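Local coordinates for IPT/TIG domain-containing protein BACOVA_02650 (Bacteroides ovatus, PDB 5E7G), which binds xyloglucan at the cell surface, probably capturing the polysaccharide before it is transported into the periplasm for degradation, at residues 356-361 with 451-456; 41-46 with 81-86; 133-138 with 171-176. All coordinates share one frame; numbering follows the deposited sequence.

Contact 1, in the C-terminal xyloglucan-binding domain, and contact 2, near the N-terminal end of the chain, both join neighbouring antiparallel strands, yet their settings differ. In contact 1 most residues are buried, and even its salt bridge sits among other protein groups; in contact 2 one face is apolar core while the other carries partly exposed charges. Contact 3 belongs to a second IPT/TIG module and sets a strand end against a loop, so hydrocarbon contacts replace the backbone ladder. No two contacts share a strand or touch: the nearest atoms of contacts 2 and 3 are about 23 Å apart, those of contacts 1 and 3 about 29 Å.

Contact 1: residues 356-361 with 451-456; sequences LKLQFE and FRIVRK
F360 and F451 run alongside each other on the apolar side of this strand pair, pointing the same way. Their planes are 30° from parallel, but the rings are slid apart and barely overlap, with the F360 and F451 centroids separated by 5.0 Å. F360 CB sits over one face of F451, toward its rim, a CH-pi contact 3.6 Å from F451 CD1. Farther along, L358 CD1 reaches I453 CG1 at 4.0 Å. I375 and M377, from the sheet that carries much of the glycan pocket, pack against L358, and I375 also touches F360.

Between the two faces runs an antiparallel ladder with K357-V454 and Q359-R452 as its hydrogen-bonded pairs. The bond from Q359 N to R452 O, 2.8 Å long, is almost straight.

The other face starts with hydrocarbon, K357 CE lying 3.6 Å from V454 CG2, and becomes polar toward R452. With CG between the backbone N and the carbonyl carbon (chi1 54°) and the chain extended to NE, R452 carries its guanidinium across Q359, whose CB lies over one face. R452 NH2 then meets E361 OE2 at 2.7 Å in a salt bridge, carboxylate and guanidinium planes 26° apart; NH1 adds a weak second bond. S206 also binds E361 OE2, T207 binds both Q359 OE1 and R452 NE, and Q405 takes a bond from R452 NH2. A leucine in place of R452 would probably leave the buried E361 carboxylate without its charged mate and T207 without one of its bonds. Since S206 and T207 lie in the third IPT/TIG repeat, this buried ion pair ties the strands of the xyloglucan-binding domain to its neighbour, with hydrogen bonds likely to offset the cost of burying charge.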
loop_
_atom_site.group_PDB
_atom_site.type_symbol
_atom_site.label_atom_id
_atom_site.label_comp_id
_atom_site.label_asym_id
_atom_site.label_seq_id
_atom_site.Cartn_x
_atom_site.Cartn_y
_atom_site.Cartn_z
ATOM N N LEU A 356 22.143 -4.652 11.681
ATOM C CA LEU A 356 21.987 -3.545 12.624
ATOM C C LEU A 356 22.229 -2.198 11.959
ATOM O O LEU A 356 22.945 -2.103 10.960
ATOM C CB LEU A 356 22.945 -3.710 13.808
ATOM C CG LEU A 356 22.753 -4.940 14.704
ATOM C CD1 LEU A 356 23.855 -5.003 15.764
ATOM C CD2 LEU A 356 21.380 -4.930 15.365
ATOM N N LYS A 357 21.631 -1.157 12.522
ATOM C CA LYS A 357 21.857 0.185 12.015
ATOM C C LYS A 357 22.022 1.182 13.144
ATOM O O LYS A 357 21.467 1.010 14.227
ATOM C CB LYS A 357 20.714 0.595 11.100
ATOM C CG LYS A 357 19.350 0.363 11.701
ATOM C CD LYS A 357 18.253 0.848 10.770
ATOM C CE LYS A 357 16.877 0.655 11.387
ATOM N NZ LYS A 357 15.796 1.101 10.477
ATOM N N LEU A 358 22.834 2.202 12.880
ATOM C CA LEU A 358 23.020 3.319 13.787
ATOM C C LEU A 358 22.066 4.438 13.385
ATOM O O LEU A 358 22.023 4.816 12.214
ATOM C CB LEU A 358 24.465 3.818 13.747
ATOM C CG LEU A 358 24.797 5.077 14.550
ATOM C CD1 LEU A 358 24.788 4.790 16.043
ATOM C CD2 LEU A 358 26.145 5.640 14.104
ATOM N N GLN A 359 21.309 4.957 14.349
ATOM C CA GLN A 359 20.412 6.085 14.115
ATOM C C GLN A 359 20.748 7.230 15.060
ATOM O O GLN A 359 21.266 7.017 16.155
ATOM C CB GLN A 359 18.951 5.672 14.308
ATOM C CG GLN A 359 18.403 4.744 13.246
ATOM C CD GLN A 359 16.955 4.364 13.509
ATOM O OE1 GLN A 359 16.528 4.292 14.663
ATOM N NE2 GLN A 359 16.190 4.130 12.444
ATOM N N PHE A 360 20.463 8.450 14.628
ATOM C CA PHE A 360 20.544 9.603 15.515
ATOM C C PHE A 360 19.702 10.754 14.965
ATOM O O PHE A 360 19.421 10.809 13.767
ATOM C CB PHE A 360 22.003 10.032 15.713
ATOM C CG PHE A 360 22.750 10.271 14.426
ATOM C CD1 PHE A 360 23.377 9.224 13.761
ATOM C CD2 PHE A 360 22.840 11.543 13.893
ATOM C CE1 PHE A 360 24.064 9.444 12.581
ATOM C CE2 PHE A 360 23.530 11.770 12.706
ATOM C CZ PHE A 360 24.146 10.714 12.052
ATOM N N GLU A 361 19.281 11.658 15.844
ATOM C CA GLU A 361 18.563 12.843 15.408
ATOM C C GLU A 361 19.574 13.915 15.064
ATOM O O GLU A 361 20.525 14.150 15.813
ATOM C CB GLU A 361 17.594 13.349 16.480
ATOM C CG GLU A 361 16.490 12.375 16.833
ATOM C CD GLU A 361 15.689 11.919 15.629
ATOM O OE1 GLU A 361 15.020 12.752 14.980
ATOM O OE2 GLU A 361 15.726 10.710 15.344
ATOM N N PHE A 451 21.997 9.065 19.821
ATOM C CA PHE A 451 22.631 7.985 19.089
ATOM C C PHE A 451 22.089 6.677 19.641
ATOM O O PHE A 451 22.020 6.483 20.855
ATOM C CB PHE A 451 24.151 8.048 19.213
ATOM C CG PHE A 451 24.765 9.236 18.533
ATOM C CD1 PHE A 451 25.178 9.152 17.221
ATOM C CD2 PHE A 451 24.920 10.439 19.209
ATOM C CE1 PHE A 451 25.747 10.232 16.586
ATOM C CE2 PHE A 451 25.494 11.533 18.583
ATOM C CZ PHE A 451 25.910 11.426 17.259
ATOM N N ARG A 452 21.675 5.799 18.738
ATOM C CA ARG A 452 21.049 4.548 19.117
ATOM C C ARG A 452 21.344 3.472 18.073
ATOM O O ARG A 452 21.525 3.778 16.894
ATOM C CB ARG A 452 19.540 4.746 19.290
ATOM C CG ARG A 452 18.846 5.367 18.080
ATOM C CD ARG A 452 17.530 6.051 18.477
ATOM N NE ARG A 452 16.753 6.504 17.322
ATOM C CZ ARG A 452 16.790 7.728 16.806
ATOM N NH1 ARG A 452 17.568 8.666 17.330
ATOM N NH2 ARG A 452 16.033 8.022 15.756
ATOM N N ILE A 453 21.412 2.222 18.525
ATOM C CA ILE A 453 21.632 1.075 17.646
ATOM C C ILE A 453 20.426 0.150 17.726
ATOM O O ILE A 453 20.063 -0.326 18.801
ATOM C CB ILE A 453 22.933 0.294 18.009
ATOM C CG1 ILE A 453 24.165 1.162 17.730
ATOM C CG2 ILE A 453 23.038 -1.024 17.215
ATOM C CD1 ILE A 453 25.473 0.574 18.244
ATOM N N VAL A 454 19.819 -0.101 16.572
ATOM C CA VAL A 454 18.604 -0.894 16.495
ATOM C C VAL A 454 18.692 -1.873 15.345
ATOM O O VAL A 454 19.532 -1.740 14.459
ATOM C CB VAL A 454 17.339 -0.011 16.294
ATOM C CG1 VAL A 454 17.157 0.955 17.465
ATOM C CG2 VAL A 454 17.409 0.755 14.972
ATOM N N ARG A 455 17.796 -2.850 15.369
ATOM C CA ARG A 455 17.688 -3.828 14.311
ATOM C C ARG A 455 17.187 -3.188 13.021
ATOM O O ARG A 455 16.369 -2.267 13.059
ATOM C CB ARG A 455 16.745 -4.949 14.733
ATOM C CG ARG A 455 17.275 -5.823 15.868
ATOM C CD ARG A 455 17.709 -7.206 15.361
ATOM N NE ARG A 455 17.372 -8.252 16.323
ATOM C CZ ARG A 455 17.152 -9.522 15.999
ATOM N NH1 ARG A 455 17.243 -9.913 14.730
ATOM N NH2 ARG A 455 16.842 -10.402 16.947
ATOM N N LYS A 456 17.683 -3.677 11.886
ATOM C CA LYS A 456 17.207 -3.219 10.586
ATOM C C LYS A 456 15.771 -3.667 10.385
ATOM O O LYS A 456 15.413 -4.782 10.774
ATOM C CB LYS A 456 18.079 -3.757 9.454
ATOM C CG LYS A 456 19.459 -3.124 9.373
ATOM C CD LYS A 456 20.194 -3.547 8.109
ATOM C CE LYS A 456 21.474 -2.742 7.914
ATOM N NZ LYS A 456 22.054 -2.928 6.552
ATOM O OXT LYS A 456 14.954 -2.927 9.829
#

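Contact 2: residues 41-46 with 81-86; sequences QKVYIN and GEIRIE
Q41 and K42 both face E86, forming a classic beta bulge where strand 42-45 begins to pair with strand 82-86. The E86 carbonyl accepts from both backbone amides: Q41 N comes to 2.7 Å from E86 O, whereas K42 N stands 3.3 Å from that same E86 O in a weak bond. E86 N answers to K42 O, and past the bulge the antiparallel ladder is regular. Y44 and R84 form a hydrogen-bonded pair, with R84 N 2.7 Å from Y44 O, and N46 N closes the run on E82 O.

Over the outer face, Y44 and R84 lie side by side, Y44 CD1 3.9 Å from R84 CD. E86 is extended beyond CG (chi2 176°), which carries its carboxylate across to the edge of the Y44 ring, the two planes 64° apart. E86 OE1 sits in the ring plane, 3.2 Å from Y44 OH, while E86 OE2 lies in the plane of the R84 guanidinium, 3.5 Å from R84 NE, a weak salt bridge. One carboxylate therefore spans a ring and a charge.

V43, I45, I83 and I85 occupy the inner face. With CG1 anti to the backbone N (chi1 -178°), I83 reaches along that face, I83 CG1 lying 4.0 Å from I45 CG1 and I83 CD1 4.2 Å from V43 CG1. I6 and I9 of strand 5-10, with I30 and V32 of strand 29-35, cover I83 and I85 from across the core. Central strands of one four-stranded sheet, with an apolar face packed on the opposite sheet and a polar face turned outward, fit the immunoglobulin-like beta sandwich of IPT/TIG domains.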
loop_
_atom_site.group_PDB
_atom_site.type_symbol
_atom_site.label_atom_id
_atom_site.label_comp_id
_atom_site.label_asym_id
_atom_site.label_seq_id
_atom_site.Cartn_x
_atom_site.Cartn_y
_atom_site.Cartn_z
ATOM N N GLN A 41 -31.026 -21.057 -48.128
ATOM C CA GLN A 41 -30.291 -20.065 -48.901
ATOM C C GLN A 41 -29.516 -19.150 -47.959
ATOM O O GLN A 41 -28.384 -18.758 -48.244
ATOM C CB GLN A 41 -31.250 -19.244 -49.770
ATOM C CG GLN A 41 -32.058 -20.058 -50.781
ATOM C CD GLN A 41 -31.244 -20.444 -51.999
ATOM O OE1 GLN A 41 -30.319 -21.251 -51.911
ATOM N NE2 GLN A 41 -31.583 -19.862 -53.147
ATOM N N LYS A 42 -30.143 -18.823 -46.830
ATOM C CA LYS A 42 -29.599 -17.874 -45.866
ATOM C C LYS A 42 -29.700 -18.413 -44.440
ATOM O O LYS A 42 -30.659 -19.106 -44.096
ATOM C CB LYS A 42 -30.337 -16.531 -45.959
ATOM C CG LYS A 42 -30.240 -15.840 -47.310
ATOM C CD LYS A 42 -28.839 -15.292 -47.570
ATOM C CE LYS A 42 -28.745 -14.602 -48.928
ATOM N NZ LYS A 42 -29.725 -13.470 -49.064
ATOM N N VAL A 43 -28.697 -18.101 -43.624
ATOM C CA VAL A 43 -28.754 -18.370 -42.193
ATOM C C VAL A 43 -28.453 -17.106 -41.401
ATOM O O VAL A 43 -27.578 -16.322 -41.773
ATOM C CB VAL A 43 -27.765 -19.465 -41.774
ATOM C CG1 VAL A 43 -27.875 -19.739 -40.272
ATOM C CG2 VAL A 43 -28.022 -20.729 -42.565
ATOM N N TYR A 44 -29.182 -16.922 -40.307
ATOM C CA TYR A 44 -28.986 -15.772 -39.436
ATOM C C TYR A 44 -28.931 -16.206 -37.975
ATOM O O TYR A 44 -29.654 -17.113 -37.572
ATOM C CB TYR A 44 -30.114 -14.753 -39.609
ATOM C CG TYR A 44 -30.449 -14.387 -41.034
ATOM C CD1 TYR A 44 -31.295 -15.181 -41.790
ATOM C CD2 TYR A 44 -29.948 -13.225 -41.609
ATOM C CE1 TYR A 44 -31.623 -14.841 -43.084
ATOM C CE2 TYR A 44 -30.269 -12.874 -42.904
ATOM C CZ TYR A 44 -31.110 -13.686 -43.639
ATOM O OH TYR A 44 -31.436 -13.342 -44.934
ATOM N N ILE A 45 -28.075 -15.551 -37.196
ATOM C CA ILE A 45 -28.034 -15.728 -35.748
ATOM C C ILE A 45 -28.002 -14.356 -35.096
ATOM O O ILE A 45 -27.227 -13.490 -35.501
ATOM C CB ILE A 45 -26.807 -16.545 -35.275
ATOM C CG1 ILE A 45 -26.750 -17.912 -35.972
ATOM C CG2 ILE A 45 -26.851 -16.713 -33.755
ATOM C CD1 ILE A 45 -25.527 -18.734 -35.614
ATOM N N ASN A 46 -28.837 -14.166 -34.081
ATOM C CA ASN A 46 -28.974 -12.865 -33.437
ATOM C C ASN A 46 -29.226 -11.749 -34.455
ATOM O O ASN A 46 -28.640 -10.668 -34.373
ATOM C CB ASN A 46 -27.731 -12.557 -32.592
ATOM C CG ASN A 46 -27.644 -13.420 -31.348
ATOM O OD1 ASN A 46 -28.583 -14.144 -31.016
ATOM N ND2 ASN A 46 -26.524 -13.330 -30.638
ATOM N N GLY A 81 -32.652 -13.342 -29.815
ATOM C CA GLY A 81 -31.782 -14.477 -29.561
ATOM C C GLY A 81 -32.278 -15.757 -30.201
ATOM O O GLY A 81 -32.740 -16.670 -29.512
ATOM N N GLU A 82 -32.171 -15.824 -31.524
ATOM C CA GLU A 82 -32.633 -16.984 -32.276
ATOM C C GLU A 82 -31.754 -17.226 -33.490
ATOM O O GLU A 82 -31.091 -16.314 -33.990
ATOM C CB GLU A 82 -34.089 -16.801 -32.724
ATOM C CG GLU A 82 -34.258 -15.866 -33.935
ATOM C CD GLU A 82 -35.710 -15.613 -34.305
ATOM O OE1 GLU A 82 -36.607 -16.118 -33.592
ATOM O OE2 GLU A 82 -35.949 -14.912 -35.320
ATOM N N ILE A 83 -31.748 -18.470 -33.954
ATOM C CA ILE A 83 -31.190 -18.788 -35.251
ATOM C C ILE A 83 -32.350 -18.814 -36.247
ATOM O O ILE A 83 -33.404 -19.384 -35.966
ATOM C CB ILE A 83 -30.416 -20.122 -35.238
ATOM C CG1 ILE A 83 -29.813 -20.403 -36.612
ATOM C CG2 ILE A 83 -31.305 -21.278 -34.793
ATOM C CD1 ILE A 83 -28.785 -21.519 -36.599
ATOM N N ARG A 84 -32.167 -18.151 -37.384
ATOM C CA ARG A 84 -33.204 -18.053 -38.405
ATOM C C ARG A 84 -32.714 -18.682 -39.705
ATOM O O ARG A 84 -31.616 -18.377 -40.177
ATOM C CB ARG A 84 -33.609 -16.586 -38.627
ATOM C CG ARG A 84 -34.563 -16.342 -39.799
ATOM C CD ARG A 84 -34.741 -14.851 -40.044
ATOM N NE ARG A 84 -35.753 -14.546 -41.053
ATOM C CZ ARG A 84 -37.028 -14.287 -40.785
ATOM N NH1 ARG A 84 -37.477 -14.306 -39.531
ATOM N NH2 ARG A 84 -37.862 -14.012 -41.780
ATOM N N ILE A 85 -33.527 -19.567 -40.272
ATOM C CA ILE A 85 -33.196 -20.229 -41.527
ATOM C C ILE A 85 -34.214 -19.872 -42.599
ATOM O O ILE A 85 -35.421 -19.905 -42.361
ATOM C CB ILE A 85 -33.120 -21.759 -41.346
ATOM C CG1 ILE A 85 -31.869 -22.111 -40.539
ATOM C CG2 ILE A 85 -33.078 -22.468 -42.697
ATOM C CD1 ILE A 85 -31.764 -23.573 -40.162
ATOM N N GLU A 86 -33.702 -19.517 -43.775
ATOM C CA GLU A 86 -34.528 -19.237 -44.946
ATOM C C GLU A 86 -34.237 -20.238 -46.057
ATOM O O GLU A 86 -33.091 -20.377 -46.504
ATOM C CB GLU A 86 -34.292 -17.810 -45.455
ATOM C CG GLU A 86 -34.850 -16.713 -44.555
ATOM C CD GLU A 86 -34.496 -15.320 -45.052
ATOM O OE1 GLU A 86 -33.767 -15.214 -46.070
ATOM O OE2 GLU A 86 -34.945 -14.334 -44.427
#

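Contact 3: residues 133-138 with 171-176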
loop_
_atom_site.group_PDB
_atom_site.type_symbol
_atom_site.label_atom_id
_atom_site.label_comp_id
_atom_site.label_asym_id
_atom_site.label_seq_id
_atom_site.Cartn_x
_atom_site.Cartn_y
_atom_site.Cartn_z
ATOM N N VAL A 133 -27.940 -8.693 -7.727
ATOM C CA VAL A 133 -26.761 -8.271 -6.980
ATOM C C VAL A 133 -27.039 -8.413 -5.488
ATOM O O VAL A 133 -28.063 -7.937 -5.001
ATOM C CB VAL A 133 -26.365 -6.817 -7.286
ATOM C CG1 VAL A 133 -25.032 -6.489 -6.630
ATOM C CG2 VAL A 133 -26.285 -6.589 -8.788
ATOM N N TYR A 134 -26.131 -9.070 -4.768
ATOM C CA TYR A 134 -26.337 -9.319 -3.346
ATOM C C TYR A 134 -25.047 -9.315 -2.529
ATOM O O TYR A 134 -23.952 -9.545 -3.053
ATOM C CB TYR A 134 -27.066 -10.656 -3.149
ATOM C CG TYR A 134 -26.291 -11.900 -3.545
ATOM C CD1 TYR A 134 -25.393 -12.491 -2.668
ATOM C CD2 TYR A 134 -26.488 -12.506 -4.779
ATOM C CE1 TYR A 134 -24.697 -13.632 -3.017
ATOM C CE2 TYR A 134 -25.797 -13.650 -5.133
ATOM C CZ TYR A 134 -24.904 -14.209 -4.250
ATOM O OH TYR A 134 -24.214 -15.348 -4.600
ATOM N N LEU A 135 -25.204 -9.027 -1.239
ATOM C CA LEU A 135 -24.132 -9.136 -0.262
ATOM C C LEU A 135 -24.309 -10.433 0.507
ATOM O O LEU A 135 -25.437 -10.863 0.741
ATOM C CB LEU A 135 -24.146 -7.949 0.699
ATOM C CG LEU A 135 -24.086 -6.564 0.063
ATOM C CD1 LEU A 135 -24.328 -5.497 1.114
ATOM C CD2 LEU A 135 -22.740 -6.365 -0.618
ATOM N N SER A 136 -23.206 -11.059 0.901
ATOM C CA SER A 136 -23.272 -12.308 1.652
ATOM C C SER A 136 -22.061 -12.482 2.560
ATOM O O SER A 136 -20.959 -12.035 2.246
ATOM C CB SER A 136 -23.380 -13.497 0.698
ATOM O OG SER A 136 -23.520 -14.715 1.413
ATOM N N THR A 137 -22.282 -13.149 3.688
ATOM C CA THR A 137 -21.228 -13.384 4.670
ATOM C C THR A 137 -20.235 -14.425 4.172
ATOM O O THR A 137 -19.095 -14.485 4.638
ATOM C CB THR A 137 -21.813 -13.855 6.010
ATOM O OG1 THR A 137 -22.466 -15.119 5.828
ATOM C CG2 THR A 137 -22.811 -12.840 6.546
ATOM N N GLU A 138 -20.681 -15.246 3.227
ATOM C CA GLU A 138 -19.852 -16.298 2.652
ATOM C C GLU A 138 -20.031 -16.342 1.133
ATOM O O GLU A 138 -20.960 -15.740 0.590
ATOM C CB GLU A 138 -20.197 -17.645 3.286
ATOM C CG GLU A 138 -21.689 -17.954 3.326
ATOM C CD GLU A 138 -22.032 -19.079 4.289
ATOM O OE1 GLU A 138 -21.550 -19.042 5.443
ATOM O OE2 GLU A 138 -22.784 -19.999 3.892
ATOM N N ALA A 171 -30.470 -1.675 3.837
ATOM C CA ALA A 171 -30.576 -1.491 5.281
ATOM C C ALA A 171 -29.962 -2.692 5.982
ATOM O O ALA A 171 -29.903 -3.781 5.410
ATOM C CB ALA A 171 -32.023 -1.318 5.696
ATOM N N ASN A 172 -29.502 -2.492 7.213
ATOM C CA ASN A 172 -28.943 -3.585 7.999
ATOM C C ASN A 172 -27.700 -4.164 7.316
ATOM O O ASN A 172 -27.568 -5.382 7.165
ATOM C CB ASN A 172 -30.005 -4.672 8.210
ATOM C CG ASN A 172 -29.686 -5.591 9.373
ATOM O OD1 ASN A 172 -29.318 -5.137 10.458
ATOM N ND2 ASN A 172 -29.826 -6.896 9.151
ATOM N N LEU A 173 -26.799 -3.275 6.908
ATOM C CA LEU A 173 -25.634 -3.638 6.096
ATOM C C LEU A 173 -24.758 -4.720 6.706
ATOM O O LEU A 173 -24.480 -4.702 7.905
ATOM C CB LEU A 173 -24.765 -2.405 5.848
ATOM C CG LEU A 173 -24.788 -1.804 4.444
ATOM C CD1 LEU A 173 -23.909 -0.569 4.408
ATOM C CD2 LEU A 173 -24.333 -2.809 3.389
ATOM N N LEU A 174 -24.312 -5.657 5.871
ATOM C CA LEU A 174 -23.262 -6.583 6.273
ATOM C C LEU A 174 -22.025 -5.793 6.638
ATOM O O LEU A 174 -21.632 -4.881 5.912
ATOM C CB LEU A 174 -22.925 -7.574 5.154
ATOM C CG LEU A 174 -23.716 -8.881 5.101
ATOM C CD1 LEU A 174 -23.219 -9.752 3.953
ATOM C CD2 LEU A 174 -23.619 -9.642 6.421
ATOM N N GLU A 175 -21.409 -6.142 7.763
ATOM C CA GLU A 175 -20.181 -5.483 8.180
ATOM C C GLU A 175 -19.024 -6.004 7.330
ATOM O O GLU A 175 -18.218 -5.228 6.813
ATOM C CB GLU A 175 -19.905 -5.718 9.667
ATOM C CG GLU A 175 -18.952 -4.696 10.285
ATOM C CD GLU A 175 -18.312 -5.184 11.578
ATOM O OE1 GLU A 175 -18.914 -6.044 12.258
ATOM O OE2 GLU A 175 -17.204 -4.708 11.913
ATOM N N GLU A 176 -18.957 -7.322 7.187
ATOM C CA GLU A 176 -17.916 -7.958 6.397
ATOM C C GLU A 176 -18.462 -9.160 5.640
ATOM O O GLU A 176 -19.381 -9.839 6.099
ATOM C CB GLU A 176 -16.749 -8.398 7.284
ATOM C CG GLU A 176 -16.008 -7.252 7.952
ATOM C CD GLU A 176 -14.697 -7.691 8.593
ATOM O OE1 GLU A 176 -14.287 -8.861 8.408
ATOM O OE2 GLU A 176 -14.075 -6.858 9.288
#
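L135 and L173 begin the methyl-to-methyl contacts: the two side chains cross at a slant, and L135 CD1 comes within 3.5 Å of L173 CD2. Beyond them T137 and L174 cross at about a right angle; T137 CG2 is modelled 3.3 Å from L174 CD2, shorter than methyls normally pack, so the exact fit there is doubtful. F192 of strand 187-193 touches both L135 and L173.

A second kind of contact is methyl against backbone. L174 CG lies only roughly anti to the carbonyl carbon (chi1 -89°, turned well off the staggered value), and L174 CD1 is laid against the backbone at S136, where strand 130-136 ends, modelled rather close to it and 3.8 Å from L135 CB. In this immunoglobulin-like IPT/TIG sandwich, the loop of residues 171-176 leaves strand 164-168 in one sheet and leads to strand 178-183 in the other, beside strand 130-136; L173 and L174 lean on that strand's end as the chain passes over.

Polar groups look elsewhere. L174 N gives a weak hydrogen bond to Q151 OE1, from the strand on the other side of 130-136, and S136 OG lies 2.9 Å from E138 O and is also hydrogen-bonded with D149 O.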